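Local structure of serine acetyltransferase (3Q1X) at the interface of chains A and B. The protein catalyses transfer of an acetyl group to the side-chain hydroxyl of L-serine, making O-acetylserine for cysteine biosynthesis. Coordinates in Å, arbitrary orientation; residue numbers count along the deposited sequence, not the author numbering. Chains: chain A/B, Serine acetyltransferase.

Contact 1: the interface of chains A and B. Residues chain A 159, 165, 185; chain B 128, 180, 182, 200.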
loop_
_atom_site.group_PDB
_atom_site.type_symbol
_atom_site.label_atom_id
_atom_site.label_comp_id
_atom_site.label_asym_id
_atom_site.label_seq_id
_atom_site.Cartn_x
_atom_site.Cartn_y
_atom_site.Cartn_z
ATOM N N HIS A 159 6.373 4.833 -2.180
ATOM C CA HIS A 159 5.650 3.700 -2.726
ATOM C C HIS A 159 5.026 2.825 -1.621
ATOM O O HIS A 159 3.841 2.494 -1.675
ATOM C CB HIS A 159 6.637 2.918 -3.609
ATOM C CG HIS A 159 6.011 1.977 -4.592
ATOM N ND1 HIS A 159 4.685 2.028 -4.966
ATOM C CD2 HIS A 159 6.569 0.982 -5.319
ATOM C CE1 HIS A 159 4.448 1.079 -5.854
ATOM N NE2 HIS A 159 5.573 0.430 -6.088
ATOM N N ASP A 165 3.386 5.352 -7.053
ATOM C CA ASP A 165 4.621 4.867 -7.649
ATOM C C ASP A 165 5.091 5.865 -8.691
ATOM O O ASP A 165 4.709 5.778 -9.854
ATOM C CB ASP A 165 4.370 3.492 -8.296
ATOM C CG ASP A 165 5.659 2.736 -8.618
ATOM O OD1 ASP A 165 6.784 3.298 -8.494
ATOM O OD2 ASP A 165 5.542 1.545 -8.990
ATOM N N VAL A 185 0.897 4.927 -11.161
ATOM C CA VAL A 185 2.247 4.637 -11.632
ATOM C C VAL A 185 2.626 5.704 -12.652
ATOM O O VAL A 185 1.923 5.913 -13.644
ATOM C CB VAL A 185 2.364 3.214 -12.246
ATOM C CG1 VAL A 185 3.701 3.023 -12.958
ATOM C CG2 VAL A 185 2.190 2.154 -11.173
ATOM N N PRO B 128 10.060 -3.483 -5.087
ATOM C CA PRO B 128 9.035 -4.103 -4.238
ATOM C C PRO B 128 8.599 -5.503 -4.700
ATOM O O PRO B 128 8.351 -6.381 -3.867
ATOM C CB PRO B 128 7.863 -3.106 -4.292
ATOM C CG PRO B 128 8.060 -2.363 -5.577
ATOM C CD PRO B 128 9.543 -2.306 -5.811
ATOM N N HIS B 180 6.432 -2.688 -10.689
ATOM C CA HIS B 180 5.545 -1.701 -10.031
ATOM C C HIS B 180 4.730 -2.348 -8.915
ATOM O O HIS B 180 4.939 -2.045 -7.732
ATOM C CB HIS B 180 4.703 -0.936 -11.055
ATOM C CG HIS B 180 5.524 -0.065 -11.952
ATOM N ND1 HIS B 180 5.651 -0.292 -13.308
ATOM C CD2 HIS B 180 6.294 1.011 -11.677
ATOM C CE1 HIS B 180 6.441 0.630 -13.831
ATOM N NE2 HIS B 180 6.845 1.431 -12.862
ATOM N N VAL B 182 1.819 -2.629 -7.314
ATOM C CA VAL B 182 0.632 -2.294 -6.530
ATOM C C VAL B 182 -0.624 -2.881 -7.170
ATOM O O VAL B 182 -0.876 -2.686 -8.371
ATOM C CB VAL B 182 0.501 -0.784 -6.276
ATOM C CG1 VAL B 182 -0.864 -0.454 -5.704
ATOM C CG2 VAL B 182 1.585 -0.328 -5.308
ATOM N N GLN B 200 1.464 -3.805 -12.559
ATOM C CA GLN B 200 0.570 -3.276 -11.538
ATOM C C GLN B 200 -0.878 -3.670 -11.825
ATOM O O GLN B 200 -1.270 -3.805 -12.990
ATOM C CB GLN B 200 0.723 -1.748 -11.430
ATOM C CG GLN B 200 0.425 -0.939 -12.708
ATOM C CD GLN B 200 1.625 -0.770 -13.635
ATOM O OE1 GLN B 200 2.508 -1.614 -13.688
ATOM N NE2 GLN B 200 1.635 0.322 -14.397
HETATM O O HOH W 1 2.954 0.215 -8.341
#
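A:His159 makes a direct hydrogen bond across this patch: its ring NE2 donates to the backbone O of B:His180 at 3.0 Å, 152° at the hydrogen. The acceptor lies close to the ring plane, while the donor is tilted from the carbonyl plane. With CG anti to the backbone N (chi1 -162°), the imidazole reaches away from its helix towards this carbonyl; histidine suits the place because its ring N-H can meet a backbone oxygen. A second polar path runs through water 1, which meets OD2 of the A:Asp165 carboxylate at 3.0 Å and the backbone N of B:Val182 at 3.2 Å.

A:Asp165 and B:His180 are the family's catalytic carboxylate and histidine, brought together from two chains. Their planes lie 68° apart. The carboxyl carbon of A:Asp165 also lies over one face of A:His159.

Apolar groups pack against the rings. A:Val185, compact and branched, sets CG1 over the centre of the B:His180 ring, 3.5 Å from the centroid. B:Pro128 CG rests 3.7 Å from A:His159 CD2. A:Val185 also meets the amide end of B:Gln200 tip to tip, CG2 3.9 Å from CD.

A:Asp165 opens strand 165-166, just after helix 150-162, and A:Val185 opens strand 185-186, both in the left-handed beta-helix; B:His180 follows strand 177-178.

Contact 2: the interface of chains A and B. Residues chain A 208, 216-218, 222; chain B 112-115, 197.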
loop_
_atom_site.group_PDB
_atom_site.type_symbol
_atom_site.label_atom_id
_atom_site.label_comp_id
_atom_site.label_asym_id
_atom_site.label_seq_id
_atom_site.Cartn_x
_atom_site.Cartn_y
_atom_site.Cartn_z
ATOM N N HIS A 208 6.177 -3.825 -21.364
ATOM C CA HIS A 208 7.148 -4.472 -22.226
ATOM C C HIS A 208 6.863 -5.953 -22.394
ATOM O O HIS A 208 7.133 -6.768 -21.513
ATOM C CB HIS A 208 8.562 -4.210 -21.725
ATOM C CG HIS A 208 8.871 -2.754 -21.596
ATOM N ND1 HIS A 208 8.977 -2.120 -20.377
ATOM C CD2 HIS A 208 9.035 -1.795 -22.536
ATOM C CE1 HIS A 208 9.219 -0.836 -20.573
ATOM N NE2 HIS A 208 9.262 -0.613 -21.874
ATOM N N ILE A 216 16.052 -5.937 -22.238
ATOM C CA ILE A 216 15.491 -4.744 -22.881
ATOM C C ILE A 216 16.445 -3.558 -22.846
ATOM O O ILE A 216 17.236 -3.415 -21.908
ATOM C CB ILE A 216 14.124 -4.339 -22.278
ATOM C CG1 ILE A 216 13.145 -5.511 -22.347
ATOM C CG2 ILE A 216 13.531 -3.140 -23.036
ATOM C CD1 ILE A 216 12.011 -5.419 -21.355
ATOM N N LYS A 217 16.374 -2.736 -23.897
ATOM C CA LYS A 217 17.143 -1.498 -24.020
ATOM C C LYS A 217 16.985 -0.653 -22.767
ATOM O O LYS A 217 15.889 -0.549 -22.221
ATOM C CB LYS A 217 16.655 -0.702 -25.239
ATOM C CG LYS A 217 17.392 0.625 -25.478
ATOM C CD LYS A 217 16.979 1.291 -26.797
ATOM C CE LYS A 217 15.563 1.843 -26.750
ATOM N NZ LYS A 217 15.353 2.609 -25.487
ATOM N N ARG A 218 18.082 -0.062 -22.306
ATOM C CA ARG A 218 18.019 0.773 -21.113
ATOM C C ARG A 218 17.538 2.164 -21.468
ATOM O O ARG A 218 17.985 2.753 -22.453
ATOM C CB ARG A 218 19.369 0.825 -20.395
ATOM C CG ARG A 218 20.047 -0.536 -20.287
ATOM C CD ARG A 218 19.022 -1.653 -20.092
ATOM N NE ARG A 218 18.747 -1.888 -18.693
ATOM C CZ ARG A 218 17.904 -2.802 -18.218
ATOM N NH1 ARG A 218 17.205 -3.604 -19.024
ATOM N NH2 ARG A 218 17.762 -2.899 -16.916
ATOM N N ARG A 222 9.921 6.781 -23.297
ATOM C CA ARG A 222 9.061 5.613 -23.506
ATOM C C ARG A 222 7.753 5.692 -22.713
ATOM O O ARG A 222 6.949 4.755 -22.739
ATOM C CB ARG A 222 9.817 4.324 -23.146
ATOM C CG ARG A 222 10.179 4.225 -21.665
ATOM C CD ARG A 222 11.368 3.317 -21.433
ATOM N NE ARG A 222 11.619 3.115 -20.006
ATOM C CZ ARG A 222 12.435 3.856 -19.266
ATOM N NH1 ARG A 222 13.095 4.884 -19.797
ATOM N NH2 ARG A 222 12.585 3.568 -17.976
ATOM N N ALA B 112 16.360 -7.682 -16.800
ATOM C CA ALA B 112 16.087 -7.900 -18.224
ATOM C C ALA B 112 14.758 -7.313 -18.692
ATOM O O ALA B 112 14.613 -6.977 -19.874
ATOM C CB ALA B 112 16.168 -9.374 -18.560
ATOM N N GLY B 113 13.798 -7.196 -17.773
ATOM C CA GLY B 113 12.456 -6.715 -18.096
ATOM C C GLY B 113 12.164 -5.246 -17.786
ATOM O O GLY B 113 11.046 -4.767 -18.036
ATOM N N ASP B 114 13.158 -4.532 -17.253
ATOM C CA ASP B 114 12.963 -3.153 -16.791
ATOM C C ASP B 114 14.041 -2.158 -17.261
ATOM O O ASP B 114 15.140 -2.106 -16.696
ATOM C CB ASP B 114 12.868 -3.101 -15.263
ATOM C CG ASP B 114 12.488 -1.713 -14.746
ATOM O OD1 ASP B 114 12.062 -0.858 -15.560
ATOM O OD2 ASP B 114 12.623 -1.469 -13.525
ATOM N N PRO B 115 13.716 -1.326 -18.267
ATOM C CA PRO B 115 14.671 -0.339 -18.769
ATOM C C PRO B 115 15.088 0.681 -17.708
ATOM O O PRO B 115 16.096 1.357 -17.884
ATOM C CB PRO B 115 13.904 0.368 -19.893
ATOM C CG PRO B 115 12.824 -0.555 -20.268
ATOM C CD PRO B 115 12.467 -1.334 -19.050
ATOM N N ARG B 197 6.170 -12.135 -16.482
ATOM C CA ARG B 197 6.328 -10.712 -16.234
ATOM C C ARG B 197 4.959 -10.113 -15.956
ATOM O O ARG B 197 4.071 -10.165 -16.806
ATOM C CB ARG B 197 6.969 -10.028 -17.443
ATOM C CG ARG B 197 7.364 -8.583 -17.216
ATOM C CD ARG B 197 8.062 -8.029 -18.448
ATOM N NE ARG B 197 9.302 -8.748 -18.743
ATOM C CZ ARG B 197 10.004 -8.631 -19.865
ATOM N NH1 ARG B 197 9.595 -7.830 -20.844
ATOM N NH2 ARG B 197 11.118 -9.332 -20.012
#
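The serine-binding pocket of chain A, to which A:His208 and A:Arg222 belong, is bordered by the turn that ends helix 82-113 of chain B. B:Pro115 is the wedge of this turn. Its compact ring meets the A:His208 imidazole tip to tip, CD 3.6 Å from CE1, and its CB lies 3.6 Å from NE of A:Arg222. The latter chain, extended from CG to NE, crosses the proline obliquely. A rigid ring suits this place because it packs against two pocket residues at once, and may steady them for substrate.

A:Ile216 covers another side of the turn. Its backbone N donates to the O of B:Ala112 at 3.0 Å, nearly straight at 171°, using a carbonyl at the end of the helix. The branched side chain packs on the turn at two points: CD1 lies 3.5 Å from B:Gly113 CA, where the absence of a side chain permits close approach, and CG2 touches B:Pro115 CG at 3.9 Å.

B:Arg197 reaches across from strand 197-198. The chain bends at chi3 (-62°), and NH1 donates to the O of A:His208 at 2.8 Å from above the carbonyl plane rather than along a lone pair. B:Gly113 CA lies over one face of this guanidinium. A:Arg218, bent at chi2 and chi3, folds back on its own chain, and NH1 donates in its guanidinium plane to A:Ile216 O at 2.9 Å.

Contact 3: the interface of chains A and B. Residues chain A 79, 148-149; chain B 29, 118-119, 121.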
loop_
_atom_site.group_PDB
_atom_site.type_symbol
_atom_site.label_atom_id
_atom_site.label_comp_id
_atom_site.label_asym_id
_atom_site.label_seq_id
_atom_site.Cartn_x
_atom_site.Cartn_y
_atom_site.Cartn_z
ATOM N N TYR A 79 25.805 5.107 -2.297
ATOM C CA TYR A 79 25.522 4.587 -3.632
ATOM C C TYR A 79 26.446 5.135 -4.716
ATOM O O TYR A 79 26.575 4.548 -5.792
ATOM C CB TYR A 79 24.083 4.911 -4.016
ATOM C CG TYR A 79 23.039 4.058 -3.335
ATOM C CD1 TYR A 79 22.727 2.785 -3.817
ATOM C CD2 TYR A 79 22.355 4.533 -2.218
ATOM C CE1 TYR A 79 21.749 2.020 -3.198
ATOM C CE2 TYR A 79 21.395 3.778 -1.594
ATOM C CZ TYR A 79 21.091 2.526 -2.088
ATOM O OH TYR A 79 20.130 1.765 -1.472
ATOM N N ARG A 148 20.955 7.925 -9.737
ATOM C CA ARG A 148 20.057 6.902 -10.256
ATOM C C ARG A 148 19.666 5.834 -9.234
ATOM O O ARG A 148 18.843 4.974 -9.525
ATOM C CB ARG A 148 20.678 6.247 -11.500
ATOM C CG ARG A 148 20.835 7.184 -12.713
ATOM C CD ARG A 148 19.475 7.486 -13.327
ATOM N NE ARG A 148 19.584 8.399 -14.460
ATOM C CZ ARG A 148 19.631 9.726 -14.362
ATOM N NH1 ARG A 148 19.585 10.313 -13.176
ATOM N NH2 ARG A 148 19.731 10.469 -15.459
ATOM N N TYR A 149 20.255 5.893 -8.046
ATOM C CA TYR A 149 20.040 4.860 -7.037
ATOM C C TYR A 149 19.234 5.331 -5.824
ATOM O O TYR A 149 18.110 4.848 -5.575
ATOM C CB TYR A 149 21.386 4.290 -6.590
ATOM C CG TYR A 149 21.994 3.336 -7.600
ATOM C CD1 TYR A 149 22.671 3.824 -8.719
ATOM C CD2 TYR A 149 21.889 1.954 -7.443
ATOM C CE1 TYR A 149 23.222 2.964 -9.661
ATOM C CE2 TYR A 149 22.445 1.077 -8.388
ATOM C CZ TYR A 149 23.108 1.600 -9.494
ATOM O OH TYR A 149 23.667 0.767 -10.441
ATOM N N TYR B 29 25.782 0.048 2.367
ATOM C CA TYR B 29 24.511 0.684 2.063
ATOM C C TYR B 29 23.812 1.201 3.322
ATOM O O TYR B 29 24.062 0.686 4.423
ATOM C CB TYR B 29 23.620 -0.304 1.302
ATOM C CG TYR B 29 24.174 -0.691 -0.051
ATOM C CD1 TYR B 29 23.886 0.068 -1.179
ATOM C CD2 TYR B 29 24.984 -1.817 -0.204
ATOM C CE1 TYR B 29 24.390 -0.271 -2.422
ATOM C CE2 TYR B 29 25.493 -2.172 -1.450
ATOM C CZ TYR B 29 25.191 -1.399 -2.554
ATOM O OH TYR B 29 25.688 -1.737 -3.789
ATOM N N PRO B 118 19.184 0.246 -13.170
ATOM C CA PRO B 118 20.592 0.541 -13.482
ATOM C C PRO B 118 21.566 -0.622 -13.197
ATOM O O PRO B 118 22.683 -0.645 -13.743
ATOM C CB PRO B 118 20.900 1.721 -12.560
ATOM C CG PRO B 118 20.005 1.495 -11.374
ATOM C CD PRO B 118 18.736 0.940 -11.947
ATOM N N GLY B 119 21.151 -1.548 -12.339
ATOM C CA GLY B 119 21.958 -2.725 -11.959
ATOM C C GLY B 119 21.211 -3.555 -10.931
ATOM O O GLY B 119 20.218 -3.093 -10.363
ATOM N N SER B 121 21.978 -4.363 -7.971
ATOM C CA SER B 121 22.045 -3.773 -6.633
ATOM C C SER B 121 20.795 -2.977 -6.242
ATOM O O SER B 121 20.380 -3.058 -5.099
ATOM C CB SER B 121 23.321 -2.939 -6.413
ATOM O OG SER B 121 23.290 -1.710 -7.096
HETATM O O HOH W 2 24.297 -1.823 -9.524
#
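Aromatic contact joins A:Tyr79, the last residue of helix 59-79, to B:Tyr29 in a loop. The two rings meet edge-to-face, with centroids 5.3 Å apart and planes at 64°. B:Tyr29 presents its CD1-CE1 edge, and the approach is nearest between its CD1 and A:Tyr79 CE1, at 3.5 Å. Large flat rings suit a junction between a helix end and a loop, since each reaches well beyond its backbone; here the side chains cross at about a right angle.

A CH-pi contact forms the second group. The pyrrolidine of B:Pro118 lies against one face of A:Tyr149, the two side chains running past each other in opposite directions. Its CG stands 3.9 Å from the ring centroid, displaced towards the rim, and comes to 3.6 Å from CZ, the carbon bearing the phenol hydroxyl. Proline fits here because its compact, rigid ring offers C-H groups to an aromatic face.

No direct hydrogen bond crosses this patch; the polar connection is made by water. B:Ser121, near the start of helix 120-126, carries its OG between the backbone N and the carbonyl carbon (chi1 73°), which places the small hydroxyl beside A:Tyr149, 3.2 Å from CE2. Water 2 bridges the two hydroxyls, 2.8 Å from A:Tyr149 OH and 2.6 Å from B:Ser121 OG.

The C-alpha centres of contact 1 and contact 2 are about 16 Å apart, those of contacts 2 and 3 about 17 Å, and those of contacts 1 and 3 about 18 Å. Contacts 2 and 3 use neighbouring stretches of chain B, from the end of helix 82-113 into helix 120-126, whereas contacts 1 and 3 use opposite ends of the chain A stretch around helix 150-162. The interface thus runs from the helical part to the beta-helix. Contacts 1 and 2 bring residues of both chains to active-site positions, consistent with catalysis that depends on assembly; the deposited assembly is a trimer.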